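Local coordinates for protein beta-N-acetylhexosaminidase (Thermotoga neapolitana, PDB 5BZA) that probably hydrolyses terminal non-reducing N-acetyl-D-hexosamine residues from N-acetyl-beta-D-hexosaminides, at residues K7-G12 and N271-D276; S134-V139 and W187-L192; A205-H210 and L243-E248; A332-R337 and V444-S449; I426-R431 and K457-L462. One frame throughout, in Å; residues are numbered along the deposited sequence.

Contact 1 (K7-G12 and N271-D276); sequences KLFFCG and NMILLD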
# COMPACT_ATOMS: atom_id res chain seq x y z
N LYS B 7 15.77 15.99 21.43
CA LYS B 7 15.30 14.65 21.78
C LYS B 7 13.99 14.70 22.57
O LYS B 7 13.26 13.72 22.63
CB LYS B 7 16.40 13.89 22.50
CG LYS B 7 17.54 13.61 21.51
CD LYS B 7 18.64 12.72 22.02
CE LYS B 7 19.67 12.55 20.91
NZ LYS B 7 20.84 11.72 21.30
N LEU B 8 13.66 15.84 23.14
CA LEU B 8 12.44 15.90 23.91
C LEU B 8 11.26 16.33 23.04
O LEU B 8 10.20 16.69 23.56
CB LEU B 8 12.58 16.86 25.11
CG LEU B 8 13.08 16.23 26.42
CD1 LEU B 8 14.41 15.55 26.20
CD2 LEU B 8 13.13 17.23 27.59
N PHE B 9 11.42 16.26 21.72
CA PHE B 9 10.33 16.67 20.83
C PHE B 9 10.00 15.66 19.75
O PHE B 9 10.90 15.06 19.16
CB PHE B 9 10.66 18.01 20.18
CG PHE B 9 10.65 19.14 21.16
CD1 PHE B 9 9.45 19.67 21.61
CD2 PHE B 9 11.85 19.64 21.67
CE1 PHE B 9 9.44 20.67 22.53
CE2 PHE B 9 11.84 20.67 22.60
CZ PHE B 9 10.64 21.18 23.03
N PHE B 10 8.70 15.54 19.50
CA PHE B 10 8.15 14.66 18.51
C PHE B 10 7.29 15.56 17.63
O PHE B 10 6.31 16.11 18.12
CB PHE B 10 7.29 13.55 19.15
CG PHE B 10 7.36 12.24 18.39
CD1 PHE B 10 6.94 12.17 17.04
CD2 PHE B 10 7.81 11.07 19.02
CE1 PHE B 10 6.98 10.95 16.34
CE2 PHE B 10 7.87 9.85 18.31
CZ PHE B 10 7.45 9.80 16.96
N CYS B 11 7.65 15.72 16.36
CA CYS B 11 6.92 16.70 15.50
C CYS B 11 6.14 16.12 14.33
O CYS B 11 6.65 15.30 13.58
CB CYS B 11 7.88 17.76 14.90
SG CYS B 11 8.96 18.68 16.07
N GLY B 12 4.93 16.63 14.15
CA GLY B 12 4.07 16.27 13.04
C GLY B 12 4.42 17.10 11.81
O GLY B 12 4.77 18.30 11.92
N ASN B 271 8.39 12.52 28.88
CA ASN B 271 9.64 12.50 28.16
C ASN B 271 9.61 13.25 26.83
O ASN B 271 10.50 14.04 26.54
CB ASN B 271 10.08 11.08 27.87
CG ASN B 271 10.21 10.24 29.11
OD1 ASN B 271 9.72 9.10 29.13
ND2 ASN B 271 10.91 10.77 30.12
N MET B 272 8.63 12.97 25.98
CA MET B 272 8.62 13.64 24.69
C MET B 272 7.39 14.45 24.49
O MET B 272 6.27 13.94 24.59
CB MET B 272 8.74 12.65 23.52
CG MET B 272 10.07 11.96 23.43
SD MET B 272 10.33 11.03 21.89
CE MET B 272 10.89 12.35 20.80
N ILE B 273 7.60 15.71 24.13
CA ILE B 273 6.50 16.59 23.78
C ILE B 273 6.09 16.44 22.31
O ILE B 273 6.90 16.65 21.43
CB ILE B 273 6.88 18.02 24.08
CG1 ILE B 273 7.08 18.12 25.60
CG2 ILE B 273 5.83 18.95 23.54
CD1 ILE B 273 7.73 19.38 26.11
N LEU B 274 4.83 16.03 22.06
CA LEU B 274 4.33 15.88 20.71
C LEU B 274 3.72 17.21 20.21
O LEU B 274 2.85 17.79 20.88
CB LEU B 274 3.31 14.73 20.65
CG LEU B 274 2.66 14.42 19.30
CD1 LEU B 274 3.68 13.73 18.36
CD2 LEU B 274 1.40 13.59 19.38
N LEU B 275 4.26 17.74 19.11
CA LEU B 275 3.68 18.89 18.39
C LEU B 275 3.01 18.46 17.13
O LEU B 275 3.62 17.71 16.37
CB LEU B 275 4.74 19.91 18.02
CG LEU B 275 5.52 20.36 19.24
CD1 LEU B 275 6.63 21.29 18.81
CD2 LEU B 275 4.52 21.04 20.24
N ASP B 276 1.82 18.95 16.83
CA ASP B 276 1.16 18.48 15.62
C ASP B 276 1.58 19.32 14.42
O ASP B 276 1.06 19.12 13.32
CB ASP B 276 -0.38 18.43 15.78
CG ASP B 276 -0.99 19.79 15.91
OD1 ASP B 276 -0.24 20.76 16.07
OD2 ASP B 276 -2.24 19.89 15.90
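Strands 9-12 and 273-275, the first and last of the TIM barrel, run parallel (15° apart) and close it, 259 residues apart in the chain. Successive side chains turn to opposite sides of this pair. On one side F9 and I273 lie alongside each other and point the same way, so the ring atoms CD1 and CE1 meet the branched CB of I273; F9 CD1 is 3.9 Å from I273 CB. C11 and L275 share this side, which helix 281-293 covers. On the other side F10 lies beside L274, whose CG stands anti to its backbone N (chi1 180°) and thereby carries CD1 to within 3.7 Å of F10 CB. M272 approaches F10 obliquely. Its chain runs extended to SD and then bends (chi3 84°), giving a Met-aromatic contact with SD 5.1 Å from the centroid of the F10 ring. The bend brings CE against backbone oxygens, 3.2 Å from F9 O. The F10 ring also meets that of F112. Four backbone hydrogen bonds fix the register. I273 N approaches L8 O from above the carbonyl plane, whereas L275 N lies nearly on the C=O axis of F10, 2.8 Å from F10 O.

Contact 2 (S134-V139 and W187-L192); sequences SDPEVV and WREDLL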
# COMPACT_ATOMS: atom_id res chain seq x y z
N SER B 134 -16.26 -2.25 25.48
CA SER B 134 -16.50 -1.74 26.86
C SER B 134 -15.80 -2.59 27.92
O SER B 134 -15.37 -2.08 28.95
CB SER B 134 -17.99 -1.64 27.18
OG SER B 134 -18.64 -2.88 27.01
N ASP B 135 -15.79 -3.89 27.71
CA ASP B 135 -15.25 -4.84 28.67
C ASP B 135 -13.72 -4.71 28.78
O ASP B 135 -12.99 -4.99 27.83
CB ASP B 135 -15.70 -6.24 28.27
CG ASP B 135 -15.19 -7.34 29.21
OD1 ASP B 135 -14.22 -7.15 29.96
OD2 ASP B 135 -15.74 -8.45 29.17
N PRO B 136 -13.24 -4.26 29.97
CA PRO B 136 -11.78 -4.05 30.15
C PRO B 136 -10.94 -5.30 29.84
O PRO B 136 -9.80 -5.17 29.39
CB PRO B 136 -11.65 -3.67 31.64
CG PRO B 136 -13.01 -3.09 32.01
CD PRO B 136 -14.00 -3.90 31.20
N GLU B 137 -11.48 -6.49 30.09
CA GLU B 137 -10.68 -7.67 29.85
C GLU B 137 -10.51 -7.93 28.33
O GLU B 137 -9.45 -8.38 27.87
CB GLU B 137 -11.26 -8.87 30.56
CG GLU B 137 -10.34 -9.31 31.66
CD GLU B 137 -9.02 -9.88 31.11
OE1 GLU B 137 -8.93 -10.29 29.92
OE2 GLU B 137 -8.04 -9.90 31.89
N VAL B 138 -11.58 -7.67 27.58
CA VAL B 138 -11.56 -7.83 26.13
C VAL B 138 -10.56 -6.84 25.53
O VAL B 138 -9.75 -7.20 24.64
CB VAL B 138 -12.98 -7.60 25.53
CG1 VAL B 138 -12.95 -7.59 23.97
CG2 VAL B 138 -13.92 -8.71 26.01
N VAL B 139 -10.64 -5.60 26.01
CA VAL B 139 -9.71 -4.55 25.58
C VAL B 139 -8.28 -4.94 25.95
O VAL B 139 -7.33 -4.74 25.17
CB VAL B 139 -10.09 -3.17 26.19
CG1 VAL B 139 -9.04 -2.06 25.91
CG2 VAL B 139 -11.44 -2.74 25.72
N TRP B 187 -8.60 2.44 37.96
CA TRP B 187 -7.70 1.33 38.22
C TRP B 187 -8.31 0.00 37.79
O TRP B 187 -7.64 -0.83 37.19
CB TRP B 187 -7.33 1.23 39.68
CG TRP B 187 -6.30 0.13 39.94
CD1 TRP B 187 -6.55 -1.14 40.39
CD2 TRP B 187 -4.88 0.22 39.76
NE1 TRP B 187 -5.36 -1.85 40.49
CE2 TRP B 187 -4.33 -1.03 40.14
CE3 TRP B 187 -4.02 1.24 39.32
CZ2 TRP B 187 -2.96 -1.28 40.10
CZ3 TRP B 187 -2.64 0.99 39.28
CH2 TRP B 187 -2.13 -0.26 39.66
N ARG B 188 -9.59 -0.19 38.12
CA ARG B 188 -10.27 -1.44 37.79
C ARG B 188 -10.57 -1.65 36.31
O ARG B 188 -10.65 -2.79 35.84
CB ARG B 188 -11.59 -1.54 38.54
CG ARG B 188 -11.50 -1.89 40.00
CD ARG B 188 -12.90 -2.38 40.47
NE ARG B 188 -13.91 -1.30 40.48
CZ ARG B 188 -14.77 -1.04 39.49
NH1 ARG B 188 -15.65 -0.04 39.61
NH2 ARG B 188 -14.76 -1.77 38.37
N GLU B 189 -10.76 -0.55 35.58
CA GLU B 189 -11.30 -0.62 34.24
C GLU B 189 -10.37 -0.04 33.23
O GLU B 189 -9.65 -0.78 32.55
CB GLU B 189 -12.63 0.08 34.18
CG GLU B 189 -13.52 -0.50 35.22
CD GLU B 189 -14.84 0.17 35.26
OE1 GLU B 189 -15.07 1.14 34.48
OE2 GLU B 189 -15.62 -0.25 36.12
N ASP B 190 -10.39 1.30 33.14
CA ASP B 190 -9.71 2.02 32.09
C ASP B 190 -8.24 1.67 32.08
O ASP B 190 -7.62 1.60 30.98
CB ASP B 190 -9.91 3.52 32.21
CG ASP B 190 -11.38 3.93 32.26
OD1 ASP B 190 -12.06 3.63 33.29
OD2 ASP B 190 -11.88 4.57 31.28
N LEU B 191 -7.69 1.43 33.27
CA LEU B 191 -6.25 1.16 33.37
C LEU B 191 -5.86 -0.30 33.16
O LEU B 191 -4.68 -0.57 32.98
CB LEU B 191 -5.70 1.64 34.72
CG LEU B 191 -5.38 3.14 34.83
CD1 LEU B 191 -5.09 3.54 36.30
CD2 LEU B 191 -4.23 3.51 33.90
N LEU B 192 -6.84 -1.21 33.21
CA LEU B 192 -6.56 -2.65 33.14
C LEU B 192 -5.77 -3.05 31.85
O LEU B 192 -4.78 -3.80 31.93
CB LEU B 192 -7.87 -3.45 33.23
CG LEU B 192 -7.72 -4.97 33.14
CD1 LEU B 192 -7.01 -5.54 34.38
CD2 LEU B 192 -9.03 -5.72 32.86
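L192 holds CG anti to its backbone N (chi1 178°) and reaches across to the first turn of helix 136-153. Its CB already touches P136, at 4.1 Å from P136 CB. Beyond CG the chain forks, and the CD2 branch makes the contact: this methyl sits 3.5 Å from P136 CB, close to P136 O as well, and 4.0 Å from E137 CG, crossing the glutamate obliquely. The proline ring has a second neighbour: its CG rests 3.9 Å from E189 CB, the two side chains lying side by side. D135 holds the helix start in place as N-cap, its OD1 accepting from E137 N at 2.8 Å. On the other segment a type I turn from E189 to L192 links helices 183-188 and 192-198 in the barrel domain. E189 is a zinc-binding residue, and a cadmium ion lies about 3 Å from its side chain; R188 NH2 forms a salt bridge with E189 OE2 at 2.8 Å, on the anti lone pair, while R188 NE pairs with E184 and K167 with E189 OE1. The join is made by carbon groups, through shape rather than directional bonding, while R188, K167 and the cadmium probably offset the charge of E189.

Contact 3 (A205-H210 and L243-E248); sequences AVMTAH and LSDAME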
# COMPACT_ATOMS: atom_id res chain seq x y z
N ALA B 205 5.79 2.55 23.90
CA ALA B 205 5.70 3.92 24.43
C ALA B 205 4.28 4.13 24.99
O ALA B 205 3.35 3.37 24.70
CB ALA B 205 6.06 4.99 23.35
N VAL B 206 4.11 5.17 25.80
CA VAL B 206 2.77 5.50 26.30
C VAL B 206 2.44 6.95 25.93
O VAL B 206 3.23 7.86 26.20
CB VAL B 206 2.66 5.36 27.84
CG1 VAL B 206 1.29 5.87 28.31
CG2 VAL B 206 2.88 3.93 28.25
N MET B 207 1.28 7.15 25.32
CA MET B 207 0.79 8.51 25.06
C MET B 207 -0.27 8.95 26.11
O MET B 207 -1.16 8.19 26.43
CB MET B 207 0.22 8.62 23.64
CG MET B 207 -0.01 10.07 23.21
SD MET B 207 -0.83 10.31 21.59
CE MET B 207 0.45 9.75 20.44
N THR B 208 -0.16 10.17 26.62
CA THR B 208 -1.10 10.68 27.66
C THR B 208 -2.35 11.25 27.06
O THR B 208 -2.36 11.60 25.88
CB THR B 208 -0.46 11.78 28.54
OG1 THR B 208 -0.15 12.92 27.73
CG2 THR B 208 0.81 11.24 29.19
N ALA B 209 -3.43 11.26 27.83
CA ALA B 209 -4.66 11.90 27.40
C ALA B 209 -4.76 13.33 27.89
O ALA B 209 -4.56 13.58 29.10
CB ALA B 209 -5.85 11.11 27.86
N HIS B 210 -5.19 14.24 27.02
CA HIS B 210 -5.46 15.62 27.43
C HIS B 210 -6.85 15.64 28.04
O HIS B 210 -7.79 16.19 27.45
CB HIS B 210 -5.43 16.63 26.27
CG HIS B 210 -4.10 16.75 25.57
ND1 HIS B 210 -2.89 16.56 26.19
CD2 HIS B 210 -3.82 17.05 24.27
CE1 HIS B 210 -1.91 16.74 25.31
NE2 HIS B 210 -2.46 17.04 24.15
N LEU B 243 4.89 10.14 26.05
CA LEU B 243 4.63 11.26 25.15
C LEU B 243 3.37 12.00 25.47
O LEU B 243 2.38 11.39 25.83
CB LEU B 243 4.46 10.80 23.68
CG LEU B 243 5.57 10.56 22.69
CD1 LEU B 243 6.59 9.60 23.24
CD2 LEU B 243 4.88 9.95 21.49
N SER B 244 3.36 13.31 25.26
CA SER B 244 2.10 14.02 25.28
C SER B 244 1.26 13.65 24.07
O SER B 244 1.78 13.26 23.00
CB SER B 244 2.34 15.53 25.33
OG SER B 244 2.71 16.08 24.08
N ASP B 245 -0.06 13.81 24.20
CA ASP B 245 -0.84 13.98 22.97
C ASP B 245 -0.41 15.37 22.43
O ASP B 245 0.34 16.08 23.10
CB ASP B 245 -2.35 13.89 23.20
CG ASP B 245 -3.10 13.46 21.95
OD1 ASP B 245 -2.47 13.49 20.86
OD2 ASP B 245 -4.32 13.14 22.02
N ALA B 246 -0.84 15.77 21.24
CA ALA B 246 -0.29 17.01 20.63
C ALA B 246 -0.61 18.24 21.47
O ALA B 246 -1.77 18.53 21.74
CB ALA B 246 -0.82 17.20 19.21
N MET B 247 0.42 18.97 21.88
CA MET B 247 0.25 20.08 22.85
C MET B 247 -0.59 21.23 22.34
O MET B 247 -1.15 21.98 23.13
CB MET B 247 1.61 20.62 23.29
CG MET B 247 2.35 19.75 24.25
SD MET B 247 1.51 19.51 25.84
CE MET B 247 2.84 18.66 26.69
N GLU B 248 -0.63 21.40 21.02
CA GLU B 248 -1.34 22.53 20.42
C GLU B 248 -2.83 22.32 20.56
O GLU B 248 -3.59 23.26 20.40
CB GLU B 248 -0.98 22.69 18.92
CG GLU B 248 0.50 23.03 18.65
CD GLU B 248 1.32 21.79 18.34
OE1 GLU B 248 0.92 20.71 18.84
OE2 GLU B 248 2.33 21.89 17.59
O HOH W 1 -5.75 13.63 24.42
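Strands 205-208 and 241-243 are parallel neighbours in the TIM barrel, joined through helix 225-235 as a beta-alpha-beta crossover, and the loop after the second continues the contact. Backbone hydrogen bonds set the register. L243 N gives to V206 O at 2.8 Å, almost straight (172°), and T208 N to L243 O at 2.9 Å, so M207 and L243 stand opposite each other with their side chains on the same side of the sheet. Past the strand ends, side-chain bonds take over. H210 NE2 donates to A246 O at 2.9 Å; the acceptor lies near the ring plane, but the donor sits high above the carbonyl plane, 73° out of it. The other ring nitrogen, ND1, is hydrogen-bonded to T222, so the imidazole is held from both ends. Face contact adds to this grip: D245 CB lies over one face of the H210 ring, toward its rim, in a CH-pi arrangement with 3.6 Å to the centroid. In D245, CG is anti to the backbone N (chi1 -155°), where OD1 accepts a hydrogen bond from A246 N at 2.8 Å; M207 SD merely packs beside it, SD to OD1 3.7 Å. This matters because D245 and H161 bind a cadmium ion at the C-terminal ends of the barrel strands, where TIM-barrel enzymes carry their active sites. A water bridges the two segments, accepting from H210 N at 2.7 Å and donating to D245 OD2 at 2.8 Å.

Contact 4 (A332-R337 and V444-S449); sequences AIECTR and VVITHS. With CD (cadmium ion), chain M.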
# COMPACT_ATOMS: atom_id res chain seq x y z
N ALA B 332 18.86 9.02 -11.76
CA ALA B 332 18.60 8.71 -13.16
C ALA B 332 18.29 9.95 -13.98
O ALA B 332 17.90 9.86 -15.16
CB ALA B 332 17.46 7.73 -13.27
N ILE B 333 18.54 11.13 -13.41
CA ILE B 333 18.20 12.32 -14.15
C ILE B 333 19.42 12.91 -14.85
O ILE B 333 20.50 12.99 -14.28
CB ILE B 333 17.51 13.36 -13.22
CG1 ILE B 333 16.02 13.08 -13.27
CG2 ILE B 333 17.82 14.80 -13.63
CD1 ILE B 333 15.36 13.50 -12.16
N GLU B 334 19.24 13.24 -16.12
CA GLU B 334 20.30 13.86 -16.90
C GLU B 334 19.80 15.19 -17.43
O GLU B 334 18.61 15.33 -17.76
CB GLU B 334 20.72 12.95 -18.05
CG GLU B 334 20.92 11.50 -17.67
CD GLU B 334 21.49 10.69 -18.84
OE1 GLU B 334 21.87 11.32 -19.86
OE2 GLU B 334 21.56 9.43 -18.73
N CYS B 335 20.67 16.19 -17.40
CA CYS B 335 20.32 17.49 -17.95
C CYS B 335 21.49 18.15 -18.66
O CYS B 335 22.62 18.09 -18.17
CB CYS B 335 19.80 18.42 -16.87
SG CYS B 335 21.01 18.72 -15.62
N THR B 336 21.19 18.81 -19.78
CA THR B 336 22.09 19.81 -20.38
C THR B 336 22.19 21.05 -19.46
O THR B 336 21.34 21.25 -18.56
CB THR B 336 21.58 20.26 -21.78
OG1 THR B 336 20.28 20.87 -21.65
CG2 THR B 336 21.47 19.07 -22.72
N ARG B 337 23.20 21.89 -19.67
CA ARG B 337 23.34 23.09 -18.82
C ARG B 337 22.22 24.14 -19.04
O ARG B 337 21.88 24.49 -20.19
CB ARG B 337 24.72 23.73 -19.00
CG ARG B 337 24.84 25.01 -18.21
CD ARG B 337 24.78 24.62 -16.72
NE ARG B 337 25.36 25.57 -15.77
CZ ARG B 337 25.63 25.25 -14.50
NH1 ARG B 337 25.38 24.02 -14.06
NH2 ARG B 337 26.15 26.15 -13.67
N VAL B 444 17.63 20.28 -22.62
CA VAL B 444 17.01 18.99 -22.53
C VAL B 444 17.27 18.39 -21.16
O VAL B 444 18.41 18.42 -20.66
CB VAL B 444 17.54 18.05 -23.64
CG1 VAL B 444 16.95 16.66 -23.47
CG2 VAL B 444 17.20 18.60 -25.05
N VAL B 445 16.21 17.85 -20.56
CA VAL B 445 16.30 17.09 -19.31
C VAL B 445 15.76 15.67 -19.56
O VAL B 445 14.67 15.51 -20.15
CB VAL B 445 15.48 17.76 -18.15
CG1 VAL B 445 15.34 16.81 -16.95
CG2 VAL B 445 16.13 19.04 -17.70
N ILE B 446 16.52 14.64 -19.18
CA ILE B 446 16.02 13.26 -19.34
C ILE B 446 15.75 12.61 -17.97
O ILE B 446 16.62 12.63 -17.10
CB ILE B 446 17.02 12.34 -20.12
CG1 ILE B 446 17.51 13.02 -21.42
CG2 ILE B 446 16.36 11.00 -20.44
CD1 ILE B 446 18.62 12.25 -22.10
N THR B 447 14.55 12.06 -17.78
CA THR B 447 14.15 11.54 -16.47
C THR B 447 14.21 10.02 -16.35
O THR B 447 14.35 9.50 -15.25
CB THR B 447 12.73 11.98 -16.06
OG1 THR B 447 11.76 11.49 -17.01
CG2 THR B 447 12.67 13.48 -15.95
N HIS B 448 14.05 9.35 -17.48
CA HIS B 448 13.94 7.90 -17.60
C HIS B 448 12.67 7.33 -16.97
O HIS B 448 12.55 6.11 -16.82
CB HIS B 448 15.17 7.19 -17.02
CG HIS B 448 16.46 7.57 -17.68
ND1 HIS B 448 17.35 8.46 -17.13
CD2 HIS B 448 16.98 7.21 -18.89
CE1 HIS B 448 18.39 8.60 -17.94
NE2 HIS B 448 18.18 7.87 -19.02
N SER B 449 11.70 8.21 -16.69
CA SER B 449 10.47 7.78 -16.05
C SER B 449 9.36 8.84 -16.11
O SER B 449 9.63 10.03 -16.06
CB SER B 449 10.73 7.42 -14.58
OG SER B 449 9.52 7.02 -13.97
CD CD M . 19.93 7.57 -21.07
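This is an antiparallel strand pairing at the edge of the C-terminal domain's sheet, with a metal site at one end. Strand 334-335 follows helix 323-331 and pairs with strand 443-446. E334 and I446 form the hydrogen-bonded pair, with I446 N only 2.6 Å from E334 O and E334 N bonded back to I446 O. Their side chains lie alongside each other, pointing the same way. C335 and V445 form the next, non-hydrogen-bonded pair, C335 CB meeting V445 CG2 at 3.8 Å on the opposite side; there C335 is tied by a disulfide to C466. At the far end T336 places OG1 between its N and carbonyl carbon (chi1 61°), where it accepts from V444 N at 2.9 Å along a nearly straight bond. The sheet is mixed: its other five strands run parallel, and strand 334-335 is the single antiparallel one, lying at the border. At the metal end H448, in a left-handed backbone conformation (phi 67°), turns its ring so that ND1 gives a very short bond, 2.5 Å, to A332 O, both partners lying in each other's planes. That carbonyl fixes the rotation of the ring and probably makes NE2 a better electron-pair donor; NE2 binds a cadmium ion at a rather long 2.7 Å. E334, extended beyond CG, swings its carboxylate to the ring's edge, with OE2 3.4 Å from H448 CE1 and 3.4 Å from the ion, near it without being a ligand. Zinc has been seen bound by E334, H448 and K86; here K86 of the second subunit packs on both.

Contact 5 (I426-R431 and K457-L462); sequences IYFIIR and KSFQHL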
# COMPACT_ATOMS: atom_id res chain seq x y z
N ILE B 426 12.19 24.11 -22.41
CA ILE B 426 12.95 23.02 -21.82
C ILE B 426 12.20 21.75 -22.16
O ILE B 426 10.98 21.65 -21.92
CB ILE B 426 13.11 23.17 -20.30
CG1 ILE B 426 13.73 24.54 -19.99
CG2 ILE B 426 14.02 22.08 -19.75
CD1 ILE B 426 14.06 24.74 -18.53
N TYR B 427 12.95 20.80 -22.73
CA TYR B 427 12.39 19.53 -23.14
C TYR B 427 12.63 18.51 -22.05
O TYR B 427 13.78 18.22 -21.68
CB TYR B 427 13.02 19.05 -24.47
CG TYR B 427 12.62 19.95 -25.60
CD1 TYR B 427 11.40 19.76 -26.24
CD2 TYR B 427 13.45 20.99 -26.02
CE1 TYR B 427 11.00 20.59 -27.25
CE2 TYR B 427 13.05 21.85 -27.06
CZ TYR B 427 11.83 21.63 -27.66
OH TYR B 427 11.42 22.45 -28.69
N PHE B 428 11.52 17.97 -21.54
CA PHE B 428 11.61 16.91 -20.56
C PHE B 428 11.32 15.61 -21.29
O PHE B 428 10.17 15.33 -21.63
CB PHE B 428 10.63 17.13 -19.39
CG PHE B 428 10.95 18.33 -18.52
CD1 PHE B 428 10.65 19.62 -18.93
CD2 PHE B 428 11.54 18.15 -17.26
CE1 PHE B 428 10.94 20.73 -18.12
CE2 PHE B 428 11.84 19.27 -16.44
CZ PHE B 428 11.54 20.55 -16.87
N ILE B 429 12.36 14.82 -21.53
CA ILE B 429 12.12 13.55 -22.22
C ILE B 429 11.86 12.47 -21.20
O ILE B 429 12.77 12.01 -20.52
CB ILE B 429 13.28 13.15 -23.19
CG1 ILE B 429 13.17 13.97 -24.48
CG2 ILE B 429 13.07 11.72 -23.66
CD1 ILE B 429 14.04 15.20 -24.58
N ILE B 430 10.60 12.11 -21.08
CA ILE B 430 10.16 11.34 -19.92
C ILE B 430 9.83 9.87 -20.17
O ILE B 430 9.61 9.13 -19.23
CB ILE B 430 8.95 12.02 -19.24
CG1 ILE B 430 7.73 12.05 -20.15
CG2 ILE B 430 9.35 13.40 -18.76
CD1 ILE B 430 6.49 12.59 -19.42
N ARG B 431 9.72 9.47 -21.44
CA ARG B 431 9.56 8.05 -21.76
C ARG B 431 10.78 7.54 -22.49
O ARG B 431 11.77 7.17 -21.88
CB ARG B 431 8.32 7.79 -22.59
CG ARG B 431 7.09 7.87 -21.80
CD ARG B 431 6.11 6.91 -22.34
NE ARG B 431 6.72 5.59 -22.31
CZ ARG B 431 6.03 4.45 -22.35
NH1 ARG B 431 4.70 4.48 -22.37
NH2 ARG B 431 6.67 3.29 -22.34
N LYS B 457 12.05 15.19 -8.97
CA LYS B 457 13.51 15.24 -8.91
C LYS B 457 14.09 16.04 -10.08
O LYS B 457 15.12 16.71 -9.94
CB LYS B 457 14.10 13.84 -8.89
CG LYS B 457 13.98 13.17 -7.54
CD LYS B 457 14.71 13.98 -6.46
CE LYS B 457 14.36 13.52 -5.05
NZ LYS B 457 15.19 14.21 -4.03
N SER B 458 13.42 16.01 -11.24
CA SER B 458 13.93 16.75 -12.40
C SER B 458 13.80 18.26 -12.13
O SER B 458 14.73 19.02 -12.45
CB SER B 458 13.22 16.31 -13.70
OG SER B 458 12.00 16.99 -13.94
N PHE B 459 12.71 18.68 -11.47
CA PHE B 459 12.58 20.09 -11.12
C PHE B 459 13.66 20.48 -10.11
O PHE B 459 14.28 21.56 -10.21
CB PHE B 459 11.19 20.42 -10.59
CG PHE B 459 10.10 20.20 -11.59
CD1 PHE B 459 10.32 20.46 -12.94
CD2 PHE B 459 8.87 19.70 -11.20
CE1 PHE B 459 9.33 20.23 -13.87
CE2 PHE B 459 7.87 19.48 -12.13
CZ PHE B 459 8.10 19.75 -13.47
N GLN B 460 13.91 19.59 -9.15
CA GLN B 460 14.95 19.86 -8.15
C GLN B 460 16.32 20.05 -8.78
O GLN B 460 17.08 20.98 -8.43
CB GLN B 460 15.03 18.74 -7.13
CG GLN B 460 14.03 18.83 -5.98
CD GLN B 460 14.34 17.85 -4.86
OE1 GLN B 460 14.91 16.78 -5.09
NE2 GLN B 460 13.97 18.22 -3.62
N HIS B 461 16.62 19.17 -9.74
CA HIS B 461 17.92 19.18 -10.40
C HIS B 461 18.05 20.42 -11.25
O HIS B 461 19.10 21.05 -11.30
CB HIS B 461 18.10 17.91 -11.23
CG HIS B 461 18.87 16.85 -10.51
ND1 HIS B 461 20.24 16.86 -10.40
CD2 HIS B 461 18.45 15.75 -9.84
CE1 HIS B 461 20.64 15.83 -9.67
NE2 HIS B 461 19.57 15.13 -9.32
N LEU B 462 16.96 20.76 -11.91
CA LEU B 462 16.88 21.92 -12.75
C LEU B 462 17.25 23.15 -11.96
O LEU B 462 18.14 23.91 -12.37
CB LEU B 462 15.48 22.06 -13.32
CG LEU B 462 15.25 23.12 -14.39
CD1 LEU B 462 16.21 22.83 -15.55
CD2 LEU B 462 13.80 23.07 -14.88
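F428 leaves its strand with CG anti to the carbonyl carbon (chi1 -67°), and L462 leaves its helix with CG anti to the backbone N (chi1 -171°); these two settings bring ring and methyls together between sheet and helix. The far rim of the ring does most of the touching. F428 CZ meets L462 CD2 at 3.9 Å, the methyl coming in near the ring plane, at its edge. The same methyl faces I426 tip to tip, with I426 CD1 4.0 Å from L462 CD2. One helical turn earlier S458 puts OG at the ring edge too, 3.4 Å from F428 CE2; this hydroxyl is hydrogen-bonded to V455 O, which satisfies it within its own helix, consistent with its packing against the aromatic rim. F459 CE1 comes to 3.7 Å of F428 CE2, and the two rings, their planes 73° apart and centroids 5.6 Å, meet obliquely. Neighbouring aromatics extend the cluster: F403 stacks with F428, and F378 meets F459 edge-to-face. The strand and helix axes lie 11.4 Å apart, a spacing these side chains fill without any polar link between the segments. All five touching residues are buried, forming the hydrophobic layer between helix 452-463 and strand 425-429, as is typical of alpha/beta folds in which helices pack on a sheet.

Overall arrangement
The five contacts fall into two domains. Contacts 1 and 3 both belong to the barrel, their centres 9 Å apart; they meet directly, with L274 O 2.9 Å from M247 N and D276 N 2.8 Å from E248 OE1, so the last strand seats against the loop that carries the cadmium ligand D245. Contact 2 sits farther out on the same domain, its centre 20 Å from that of contact 3, near a different cadmium ion. Contacts 4 and 5 share the C-terminal sheet, centres 5 Å apart, and interlock where V445 N approaches Y427 O at 2.7 Å. H448 of contact 4 binds a further cadmium ion, far from the barrel site: the centres of contacts 3 and 4 lie 46 Å apart.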